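Local coordinates for carbohydrate binding module E1 (Uncultured bacterium, PDB 5KLE), which binds cello-oligosaccharides such as cellopentaose on its surface and probably helps to anchor plant-cell-wall-degrading enzymes to cellulose-like beta-glucans, at residues G20-A25 and N91-N96; L40-W45 and Q59-T64; N14-K19 and C30-K35. All blocks are in the same frame, centred on the assembly; numbering follows the deposited sequence. Where two conformers were deposited one is given.

Contacts 1 and 2 both reach the bound glucan, and strands 90-96 and 40-44 join them as neighbours in one antiparallel sheet; their centres lie about 10 Å apart. A hydrogen bond between Ser44 OG and Asn91 O (2.7 Å) ties them together beside the backbone pairing. Contact 1 supplies Glu22 and Lys93 of the pocket and contact 2 supplies Trp45, while Trp68 and Trp97 complete it. Contact 3, centred about 9 Å from contact 1 and 14 Å from contact 2, lies in the mixed sheet, to which strand 61-63 of contact 2 also belongs. Lys19 NZ reaches Asp95 OD1 at 2.9 Å in a salt bridge, and Tyr33 OH lies 2.7 Å from Asn96 OD1, a probable hydrogen bond.

Contact 1. Residues G20-A25 and N91-N96. With BGC (beta-D-glucopyranose), chain B; BGC (beta-D-glucopyranose), chain C.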
loop_
_atom_site.group_PDB
_atom_site.type_symbol
_atom_site.label_atom_id
_atom_site.label_comp_id
_atom_site.label_asym_id
_atom_site.label_seq_id
_atom_site.Cartn_x
_atom_site.Cartn_y
_atom_site.Cartn_z
ATOM N N GLY A 20 8.509 -2.494 7.274
ATOM C CA GLY A 20 8.333 -2.029 8.638
ATOM C C GLY A 20 8.595 -0.561 8.890
ATOM O O GLY A 20 8.507 -0.158 10.054
ATOM N N VAL A 21 8.895 0.246 7.853
ATOM C CA VAL A 21 9.341 1.642 8.015
ATOM C C VAL A 21 8.207 2.571 7.570
ATOM O O VAL A 21 7.831 2.582 6.392
ATOM C CB VAL A 21 10.629 1.913 7.213
ATOM C CG1 VAL A 21 11.016 3.386 7.281
ATOM C CG2 VAL A 21 11.775 1.024 7.720
ATOM N N GLU A 22 7.693 3.382 8.501
ATOM C CA GLU A 22 6.586 4.282 8.183
ATOM C C GLU A 22 7.019 5.393 7.225
ATOM O O GLU A 22 8.171 5.866 7.240
ATOM C CB GLU A 22 6.009 4.917 9.448
ATOM C CG GLU A 22 5.133 4.002 10.281
ATOM C CD GLU A 22 4.216 4.779 11.225
ATOM O OE1 GLU A 22 3.138 4.259 11.545
ATOM O OE2 GLU A 22 4.571 5.911 11.627
ATOM N N PHE A 23 6.072 5.830 6.397
ATOM C CA PHE A 23 6.311 6.935 5.480
ATOM C C PHE A 23 4.996 7.685 5.282
ATOM O O PHE A 23 3.919 7.155 5.539
ATOM C CB PHE A 23 6.941 6.449 4.166
ATOM C CG PHE A 23 6.046 5.547 3.359
ATOM C CD1 PHE A 23 5.963 4.182 3.614
ATOM C CD2 PHE A 23 5.246 6.092 2.355
ATOM C CE1 PHE A 23 5.118 3.364 2.831
ATOM C CE2 PHE A 23 4.409 5.301 1.590
ATOM C CZ PHE A 23 4.329 3.946 1.828
ATOM N N SER A 24 5.097 8.935 4.859
ATOM C CA SER A 24 3.914 9.755 4.617
ATOM C C SER A 24 3.323 9.425 3.260
ATOM O O SER A 24 4.051 9.392 2.256
ATOM C CB SER A 24 4.308 11.231 4.620
ATOM O OG SER A 24 3.156 12.045 4.508
ATOM N N ALA A 25 2.010 9.167 3.229
ATOM C CA ALA A 25 1.323 8.683 2.033
ATOM C C ALA A 25 0.106 9.540 1.746
ATOM O O ALA A 25 -0.500 10.113 2.671
ATOM C CB ALA A 25 0.870 7.246 2.245
ATOM N N ASN A 91 0.479 8.511 7.934
ATOM C CA ASN A 91 1.698 7.695 8.012
ATOM C C ASN A 91 1.314 6.219 7.954
ATOM O O ASN A 91 0.498 5.750 8.759
ATOM C CB ASN A 91 2.470 7.956 9.305
ATOM C CG ASN A 91 3.118 9.311 9.332
ATOM O OD1 ASN A 91 3.465 9.882 8.287
ATOM N ND2 ASN A 91 3.360 9.811 10.540
ATOM N N VAL A 92 1.941 5.480 7.037
ATOM C CA VAL A 92 1.593 4.082 6.798
ATOM C C VAL A 92 2.874 3.269 6.758
ATOM O O VAL A 92 3.939 3.796 6.419
ATOM C CB VAL A 92 0.795 3.940 5.481
ATOM C CG1 VAL A 92 1.689 4.215 4.281
ATOM C CG2 VAL A 92 0.147 2.558 5.386
ATOM N N LYS A 93 2.785 1.975 7.125
ATOM C CA LYS A 93 3.893 1.049 6.864
ATOM C C LYS A 93 3.398 -0.244 6.245
ATOM O O LYS A 93 2.266 -0.668 6.476
ATOM C CB LYS A 93 4.781 0.761 8.072
ATOM C CG LYS A 93 4.037 0.320 9.310
ATOM C CD LYS A 93 5.083 0.141 10.411
ATOM C CE LYS A 93 4.499 -0.027 11.765
ATOM N NZ LYS A 93 5.618 -0.171 12.781
ATOM N N PHE A 94 4.255 -0.826 5.403
ATOM C CA PHE A 94 4.029 -2.138 4.811
ATOM C C PHE A 94 4.998 -3.128 5.453
ATOM O O PHE A 94 6.149 -2.784 5.737
ATOM C CB PHE A 94 4.288 -2.124 3.295
ATOM C CG PHE A 94 3.381 -1.197 2.504
ATOM C CD1 PHE A 94 2.233 -0.622 3.059
ATOM C CD2 PHE A 94 3.696 -0.902 1.187
ATOM C CE1 PHE A 94 1.405 0.254 2.298
ATOM C CE2 PHE A 94 2.879 -0.055 0.419
ATOM C CZ PHE A 94 1.730 0.526 0.978
ATOM N N ASP A 95 4.529 -4.365 5.686
ATOM C CA ASP A 95 5.332 -5.403 6.328
ATOM C C ASP A 95 4.851 -6.754 5.799
ATOM O O ASP A 95 3.930 -6.828 4.971
ATOM C CB ASP A 95 5.228 -5.286 7.870
ATOM C CG ASP A 95 6.499 -5.746 8.622
ATOM O OD1 ASP A 95 7.202 -6.676 8.179
ATOM O OD2 ASP A 95 6.779 -5.182 9.715
ATOM N N ASN A 96 5.468 -7.832 6.281
ATOM C CA ASN A 96 5.075 -9.165 5.853
ATOM C C ASN A 96 5.570 -10.136 6.899
ATOM O O ASN A 96 6.678 -9.971 7.432
ATOM C CB ASN A 96 5.616 -9.538 4.447
ATOM C CG ASN A 96 7.130 -9.418 4.339
ATOM O OD1 ASN A 96 7.637 -8.326 4.133
ATOM N ND2 ASN A 96 7.848 -10.532 4.457
HETATM C C2 BGC B . 1.401 3.370 18.054
HETATM C C3 BGC B . 1.027 4.807 17.579
HETATM C C4 BGC B . 2.061 5.330 16.668
HETATM C C5 BGC B . 2.430 4.347 15.539
HETATM C C6 BGC B . 3.553 4.986 14.772
HETATM C C1 BGC B . 1.742 2.539 16.844
HETATM O O2 BGC B . 0.467 2.644 18.789
HETATM O O3 BGC B . 1.178 5.678 18.660
HETATM O O4 BGC B . 1.746 6.595 16.134
HETATM O O5 BGC B . 2.784 3.142 16.159
HETATM O O6 BGC B . 4.273 3.966 14.070
HETATM C C2 BGC C . 3.128 -1.563 15.288
HETATM C C3 BGC C . 3.376 -0.220 15.911
HETATM C C4 BGC C . 2.091 0.303 16.548
HETATM C C5 BGC C . 1.565 -0.682 17.505
HETATM C C6 BGC C . 0.172 -0.340 17.970
HETATM C C1 BGC C . 2.533 -2.507 16.330
HETATM O O2 BGC C . 4.345 -2.071 14.764
HETATM O O3 BGC C . 3.839 0.659 14.902
HETATM O O4 BGC C . 2.341 1.415 17.265
HETATM O O5 BGC C . 1.431 -1.948 16.919
HETATM O O6 BGC C . -0.383 -1.467 18.558
HETATM O O HOH W 1 6.749 0.542 4.807
HETATM O O HOH W 2 0.835 5.468 11.466
HETATM O O HOH W 3 3.641 8.252 12.867
#
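Phe23 and Val92 are brought together by matching first torsions: chi1 of 65° puts Phe23 CG between the backbone N and the carbonyl carbon, and 70° does the same for Val92 CG1. The two side chains run side by side, and Val92 CG1 sits over one face of the Phe23 ring, 3.9 Å from its centroid, in a CH-pi contact shifted toward CZ. In the conformer described for Phe94, the Phe23 edge is directed at the Phe94 face, a T-shaped pair with planes at 85°. Ala25 CB packs on the same valine methyl.

Reciprocal backbone bonds fix this register: Phe23 N to Val92 O at 2.9 Å and Val92 N to Phe23 O at 3.0 Å. Direct pairing then lapses, as water 1 bridges Val21 O and Phe94 N, and resumes where Gly20 N meets Phe94 O at 2.8 Å.

Glu22 and Lys93, both extended beyond CG, cross obliquely on their way to the sugar. Lys93 NZ donates to the chain C glucose, 2.9 Å to O3 and 3.0 Å to O2. In the Glu22 conformer described, OE1 accepts from O6 of the chain B glucose at 2.8 Å; waters 2 and 3 link its two carboxylate oxygens to Asn91 O and ND2. This is the edge-strand pairing of a beta-sandwich, with Glu22 and Lys93 forming part of the glycan pocket, as in carbohydrate-binding modules of beta-sandwich fold.

Contact 2. Residues L40-W45 and Q59-T64. With BGC (beta-D-glucopyranose), chain C; BGC (beta-D-glucopyranose), chain B.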
loop_
_atom_site.group_PDB
_atom_site.type_symbol
_atom_site.label_atom_id
_atom_site.label_comp_id
_atom_site.label_asym_id
_atom_site.label_seq_id
_atom_site.Cartn_x
_atom_site.Cartn_y
_atom_site.Cartn_z
ATOM N N LEU A 40 1.331 -10.244 3.288
ATOM C CA LEU A 40 1.432 -8.775 3.322
ATOM C C LEU A 40 0.547 -8.179 4.421
ATOM O O LEU A 40 -0.577 -8.635 4.652
ATOM C CB LEU A 40 1.005 -8.203 1.961
ATOM C CG LEU A 40 0.957 -6.681 1.834
ATOM C CD1 LEU A 40 2.403 -6.156 1.794
ATOM C CD2 LEU A 40 0.209 -6.243 0.558
ATOM N N GLN A 41 1.055 -7.138 5.086
ATOM C CA GLN A 41 0.341 -6.393 6.126
ATOM C C GLN A 41 0.500 -4.895 5.829
ATOM O O GLN A 41 1.603 -4.445 5.475
ATOM C CB GLN A 41 0.977 -6.694 7.505
ATOM C CG GLN A 41 1.313 -8.166 7.753
ATOM C CD GLN A 41 0.106 -9.053 8.035
ATOM O OE1 GLN A 41 -0.924 -8.578 8.548
ATOM N NE2 GLN A 41 0.247 -10.350 7.772
ATOM N N ILE A 42 -0.598 -4.125 5.948
ATOM C CA ILE A 42 -0.613 -2.663 5.754
ATOM C C ILE A 42 -1.127 -2.053 7.051
ATOM O O ILE A 42 -2.227 -2.411 7.498
ATOM C CB ILE A 42 -1.495 -2.225 4.572
ATOM C CG1 ILE A 42 -0.992 -2.880 3.281
ATOM C CG2 ILE A 42 -1.532 -0.676 4.525
ATOM C CD1 ILE A 42 -1.915 -2.647 2.074
ATOM N N GLY A 43 -0.337 -1.163 7.664
ATOM C CA GLY A 43 -0.679 -0.606 8.978
ATOM C C GLY A 43 -0.596 0.904 9.068
ATOM O O GLY A 43 0.331 1.524 8.537
ATOM N N SER A 44 -1.564 1.505 9.784
ATOM C CA SER A 44 -1.495 2.936 10.051
ATOM C C SER A 44 -2.223 3.225 11.349
ATOM O O SER A 44 -3.211 2.555 11.677
ATOM C CB SER A 44 -2.146 3.741 8.923
ATOM O OG SER A 44 -2.068 5.144 9.175
ATOM N N TRP A 45 -1.771 4.275 12.040
ATOM C CA TRP A 45 -2.306 4.670 13.344
ATOM C C TRP A 45 -2.711 6.146 13.343
ATOM O O TRP A 45 -3.004 6.722 14.415
ATOM C CB TRP A 45 -1.351 4.303 14.502
ATOM C CG TRP A 45 -1.302 2.818 14.617
ATOM C CD1 TRP A 45 -2.029 2.051 15.467
ATOM C CD2 TRP A 45 -0.518 1.915 13.816
ATOM N NE1 TRP A 45 -1.764 0.716 15.241
ATOM C CE2 TRP A 45 -0.845 0.609 14.224
ATOM C CE3 TRP A 45 0.409 2.089 12.784
ATOM C CZ2 TRP A 45 -0.259 -0.526 13.647
ATOM C CZ3 TRP A 45 0.987 0.956 12.200
ATOM C CH2 TRP A 45 0.628 -0.327 12.616
ATOM N N GLN A 59 -7.734 -6.290 -4.822
ATOM C CA GLN A 59 -8.350 -4.993 -5.089
ATOM C C GLN A 59 -9.276 -4.609 -3.944
ATOM O O GLN A 59 -9.839 -5.476 -3.258
ATOM C CB GLN A 59 -9.189 -5.057 -6.367
ATOM C CG GLN A 59 -8.443 -5.545 -7.595
ATOM C CD GLN A 59 -7.526 -4.459 -8.137
ATOM O OE1 GLN A 59 -7.969 -3.388 -8.600
ATOM N NE2 GLN A 59 -6.238 -4.728 -8.100
ATOM N N GLY A 60 -9.435 -3.305 -3.729
ATOM C CA GLY A 60 -10.366 -2.841 -2.710
ATOM C C GLY A 60 -9.962 -3.157 -1.280
ATOM O O GLY A 60 -10.842 -3.371 -0.427
ATOM N N ILE A 61 -8.660 -3.208 -0.990
ATOM C CA ILE A 61 -8.166 -3.362 0.375
ATOM C C ILE A 61 -8.497 -2.105 1.165
ATOM O O ILE A 61 -8.309 -1.002 0.666
ATOM C CB ILE A 61 -6.633 -3.547 0.320
ATOM C CG1 ILE A 61 -6.223 -4.754 -0.540
ATOM C CG2 ILE A 61 -6.014 -3.612 1.725
ATOM C CD1 ILE A 61 -4.845 -4.567 -1.142
ATOM N N THR A 62 -8.927 -2.247 2.418
ATOM C CA THR A 62 -9.224 -1.082 3.248
ATOM C C THR A 62 -8.445 -1.133 4.554
ATOM O O THR A 62 -8.145 -2.210 5.086
ATOM C CB THR A 62 -10.732 -0.953 3.568
ATOM O OG1 THR A 62 -11.207 -2.140 4.251
ATOM C CG2 THR A 62 -11.518 -0.766 2.288
ATOM N N ASN A 63 -8.166 0.055 5.108
ATOM C CA ASN A 63 -7.568 0.174 6.432
ATOM C C ASN A 63 -8.230 1.329 7.175
ATOM O O ASN A 63 -8.467 2.404 6.594
ATOM C CB ASN A 63 -6.054 0.421 6.285
ATOM C CG ASN A 63 -5.343 0.550 7.640
ATOM O OD1 ASN A 63 -5.255 1.636 8.238
ATOM N ND2 ASN A 63 -4.840 -0.582 8.151
ATOM N N THR A 64 -8.557 1.112 8.453
ATOM C CA THR A 64 -9.271 2.111 9.262
ATOM C C THR A 64 -8.402 3.253 9.781
ATOM O O THR A 64 -8.964 4.252 10.252
ATOM C CB THR A 64 -9.859 1.452 10.515
ATOM O OG1 THR A 64 -8.788 0.845 11.281
ATOM C CG2 THR A 64 -10.857 0.384 10.126
HETATM C C2 BGC C . 3.128 -1.563 15.288
HETATM C C3 BGC C . 3.376 -0.220 15.911
HETATM C C4 BGC C . 2.091 0.303 16.548
HETATM C C5 BGC C . 1.565 -0.682 17.505
HETATM C C6 BGC C . 0.172 -0.340 17.970
HETATM C C1 BGC C . 2.533 -2.507 16.330
HETATM O O2 BGC C . 4.345 -2.071 14.764
HETATM O O3 BGC C . 3.839 0.659 14.902
HETATM O O4 BGC C . 2.341 1.415 17.265
HETATM O O5 BGC C . 1.431 -1.948 16.919
HETATM O O6 BGC C . -0.383 -1.467 18.558
HETATM C C2 BGC B . 1.401 3.370 18.054
HETATM C C3 BGC B . 1.027 4.807 17.579
HETATM C C4 BGC B . 2.061 5.330 16.668
HETATM C C5 BGC B . 2.430 4.347 15.539
HETATM C C6 BGC B . 3.553 4.986 14.772
HETATM C C1 BGC B . 1.742 2.539 16.844
HETATM O O2 BGC B . 0.467 2.644 18.789
HETATM O O3 BGC B . 1.178 5.678 18.660
HETATM O O4 BGC B . 1.746 6.595 16.134
HETATM O O5 BGC B . 2.784 3.142 16.159
HETATM O O6 BGC B . 4.273 3.966 14.070
#
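Ile42 and Ile61 face each other across a beta-sandwich interface, strand 40-44 belonging to one sheet and strand 61-63 to the other. The short strand axes pass 8.2 Å apart at 34°, and no hydrogen bond crosses between the segments, as expected for packed sheets rather than neighbouring strands.

The apolar part is slight: Ile42 CD1 approaches Ile61 CG2 at 4.2 Å. Ile42 also packs on Val92 and Phe94, and Ile61 on Val71 and Ile54, so the pair belongs to a broader buried core. Ile61 follows Gly60 in a G1 beta bulge opposite Tyr52.

Polar groups meet without bonding. A chi1 of -180° sets Asn63 CG anti to the backbone N; ND2 beyond it comes within 3.3 Å of Ile42 O, at too poor an angle for a hydrogen bond. This buried amide is satisfied elsewhere: ND2 bonds to Thr69 OG1 and Gly67 O, and OD1 accepts from Gly65 N. Asn63 OD1 touches Ser44 through CB, at 3.8 Å, whereas Ser44 OG bonds to Asn91 O.

Sugar contact within these segments comes from Trp45, one face of whose indole lies under two linked glucoses. Its ring folds back over Gly43, CH2 lying 3.9 Å from Gly43 CA, and Trp68 meets it edge-to-face. C1 of the chain B unit is 3.8 Å from Trp45 CG, C4 of the chain C unit 3.8 Å from CE2, and Trp45 NE1 comes to 3.5 Å from C6 of the chain C glucose.

Contact 3. Residues N14-K19 and C30-K35; sequences NKTAAK and CIKYNK
Asn14 and Cys30 begin the tighter part of this parallel pairing. A chi1 of 69° puts Asn14 CG between the backbone N and the carbonyl carbon, and its OD1 accepts from Cys30 N at 2.9 Å, the donor tilted 33° from the amide plane, while Asn14 N donates to Cys30 O. Two backbone bonds of 2.9 Å follow: Lys32 N to Lys15 O and Ala17 N to Lys32 O. On the inward side, Ala17 CB rests against Ile31 CG2 at 3.7 Å and against Tyr33 CD1 at 3.9 Å, and Ile31 CD1 touches Lys15 CB. Lys19 CG lies 3.4 Å from Tyr33 OH, which is hydrogen-bonded to Asn96 OD1; Lys19 NZ forms a salt bridge with Asp95 OD1.

The other face, with Thr16 exposed and Lys32 partly so, is looser: the two lie alongside each other, Thr16 OG1 no nearer than 4.1 Å to Lys32 CB. Beyond Ala17, water 4 replaces direct pairing, donating to Ala17 O and accepting from Asn34 N.

Strand 15-16 thus edges the mixed sheet, next to strand 30-35, which pairs in turn with strand 77-86. The Cys8-Cys30 disulfide fastens one end, and Ala17 and Ile31 pack against Phe23 and Phe94 of the opposing sheet.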
loop_
_atom_site.group_PDB
_atom_site.type_symbol
_atom_site.label_atom_id
_atom_site.label_comp_id
_atom_site.label_asym_id
_atom_site.label_seq_id
_atom_site.Cartn_x
_atom_site.Cartn_y
_atom_site.Cartn_z
ATOM N N ASN A 14 5.935 6.211 -7.571
ATOM C CA ASN A 14 6.539 7.445 -7.092
ATOM C C ASN A 14 7.150 7.349 -5.706
ATOM O O ASN A 14 7.838 8.297 -5.293
ATOM C CB ASN A 14 5.535 8.623 -7.163
ATOM C CG ASN A 14 4.395 8.509 -6.158
ATOM O OD1 ASN A 14 3.973 7.402 -5.776
ATOM N ND2 ASN A 14 3.872 9.662 -5.740
ATOM N N LYS A 15 6.980 6.224 -5.016
ATOM C CA LYS A 15 7.579 5.993 -3.705
ATOM C C LYS A 15 7.947 4.523 -3.580
ATOM O O LYS A 15 7.321 3.666 -4.211
ATOM C CB LYS A 15 6.606 6.384 -2.584
ATOM C CG LYS A 15 6.285 7.905 -2.542
ATOM C CD LYS A 15 5.254 8.254 -1.472
ATOM C CE LYS A 15 5.118 9.778 -1.404
ATOM N NZ LYS A 15 3.978 10.236 -0.498
ATOM N N THR A 16 8.931 4.225 -2.728
ATOM C CA THR A 16 9.331 2.849 -2.425
ATOM C C THR A 16 9.269 2.624 -0.917
ATOM O O THR A 16 9.917 3.356 -0.152
ATOM C CB THR A 16 10.741 2.562 -2.955
ATOM O OG1 THR A 16 10.786 2.732 -4.386
ATOM C CG2 THR A 16 11.158 1.134 -2.622
ATOM N N ALA A 17 8.502 1.604 -0.493
ATOM C CA ALA A 17 8.377 1.309 0.942
ATOM C C ALA A 17 9.450 0.320 1.352
ATOM O O ALA A 17 9.750 -0.640 0.631
ATOM C CB ALA A 17 7.004 0.696 1.231
ATOM N N ALA A 18 10.007 0.534 2.549
ATOM C CA ALA A 18 10.886 -0.441 3.191
ATOM C C ALA A 18 10.131 -1.185 4.282
ATOM O O ALA A 18 9.288 -0.596 4.972
ATOM C CB ALA A 18 12.114 0.240 3.793
ATOM N N LYS A 19 10.429 -2.485 4.420
ATOM C CA LYS A 19 9.722 -3.352 5.369
ATOM C C LYS A 19 9.712 -2.740 6.760
ATOM O O LYS A 19 10.776 -2.490 7.351
ATOM C CB LYS A 19 10.399 -4.735 5.404
ATOM C CG LYS A 19 9.745 -5.741 6.328
ATOM C CD LYS A 19 10.503 -7.063 6.191
ATOM C CE LYS A 19 9.859 -8.227 6.963
ATOM N NZ LYS A 19 9.741 -7.955 8.420
ATOM N N CYS A 30 1.625 5.675 -5.789
ATOM C CA CYS A 30 1.870 4.343 -6.337
ATOM C C CYS A 30 3.165 3.839 -5.709
ATOM O O CYS A 30 4.250 4.347 -6.038
ATOM C CB CYS A 30 2.004 4.442 -7.857
ATOM S SG CYS A 30 2.449 2.838 -8.618
ATOM N N ILE A 31 3.046 2.886 -4.775
ATOM C CA ILE A 31 4.142 2.485 -3.894
ATOM C C ILE A 31 4.704 1.153 -4.389
ATOM O O ILE A 31 3.952 0.171 -4.537
ATOM C CB ILE A 31 3.634 2.285 -2.452
ATOM C CG1 ILE A 31 2.740 3.439 -1.997
ATOM C CG2 ILE A 31 4.845 2.025 -1.483
ATOM C CD1 ILE A 31 3.424 4.681 -1.990
ATOM N N LYS A 32 6.028 1.064 -4.548
ATOM C CA LYS A 32 6.692 -0.212 -4.790
ATOM C C LYS A 32 7.039 -0.830 -3.437
ATOM O O LYS A 32 7.591 -0.150 -2.564
ATOM C CB LYS A 32 7.989 0.008 -5.569
ATOM C CG LYS A 32 8.756 -1.284 -5.884
ATOM C CD LYS A 32 10.105 -0.998 -6.564
ATOM C CE LYS A 32 10.847 -2.278 -6.883
ATOM N NZ LYS A 32 12.026 -1.942 -7.764
ATOM N N TYR A 33 6.740 -2.121 -3.274
ATOM C CA TYR A 33 7.137 -2.844 -2.063
ATOM C C TYR A 33 7.511 -4.264 -2.449
ATOM O O TYR A 33 6.690 -4.973 -3.048
ATOM C CB TYR A 33 5.988 -2.894 -1.040
ATOM C CG TYR A 33 6.354 -3.633 0.227
ATOM C CD1 TYR A 33 7.351 -3.146 1.064
ATOM C CD2 TYR A 33 5.734 -4.846 0.580
ATOM C CE1 TYR A 33 7.723 -3.840 2.213
ATOM C CE2 TYR A 33 6.096 -5.551 1.758
ATOM C CZ TYR A 33 7.106 -5.040 2.557
ATOM O OH TYR A 33 7.501 -5.667 3.728
ATOM N N ASN A 34 8.710 -4.708 -2.049
ATOM C CA ASN A 34 9.106 -6.093 -2.271
ATOM C C ASN A 34 8.737 -6.945 -1.052
ATOM O O ASN A 34 9.228 -6.691 0.052
ATOM C CB ASN A 34 10.605 -6.193 -2.576
ATOM C CG ASN A 34 11.026 -7.605 -2.881
ATOM O OD1 ASN A 34 11.302 -8.390 -1.967
ATOM N ND2 ASN A 34 11.081 -7.949 -4.171
ATOM N N LYS A 35 7.865 -7.953 -1.260
ATOM C CA LYS A 35 7.499 -8.944 -0.234
ATOM C C LYS A 35 8.289 -10.221 -0.463
ATOM O O LYS A 35 8.081 -10.935 -1.457
ATOM C CB LYS A 35 5.994 -9.233 -0.243
ATOM C CG LYS A 35 5.663 -10.369 0.729
ATOM C CD LYS A 35 4.198 -10.426 1.136
ATOM C CE LYS A 35 3.285 -10.944 0.013
ATOM N NZ LYS A 35 3.328 -12.444 -0.134
HETATM O O HOH W 4 10.570 -2.769 -0.912
#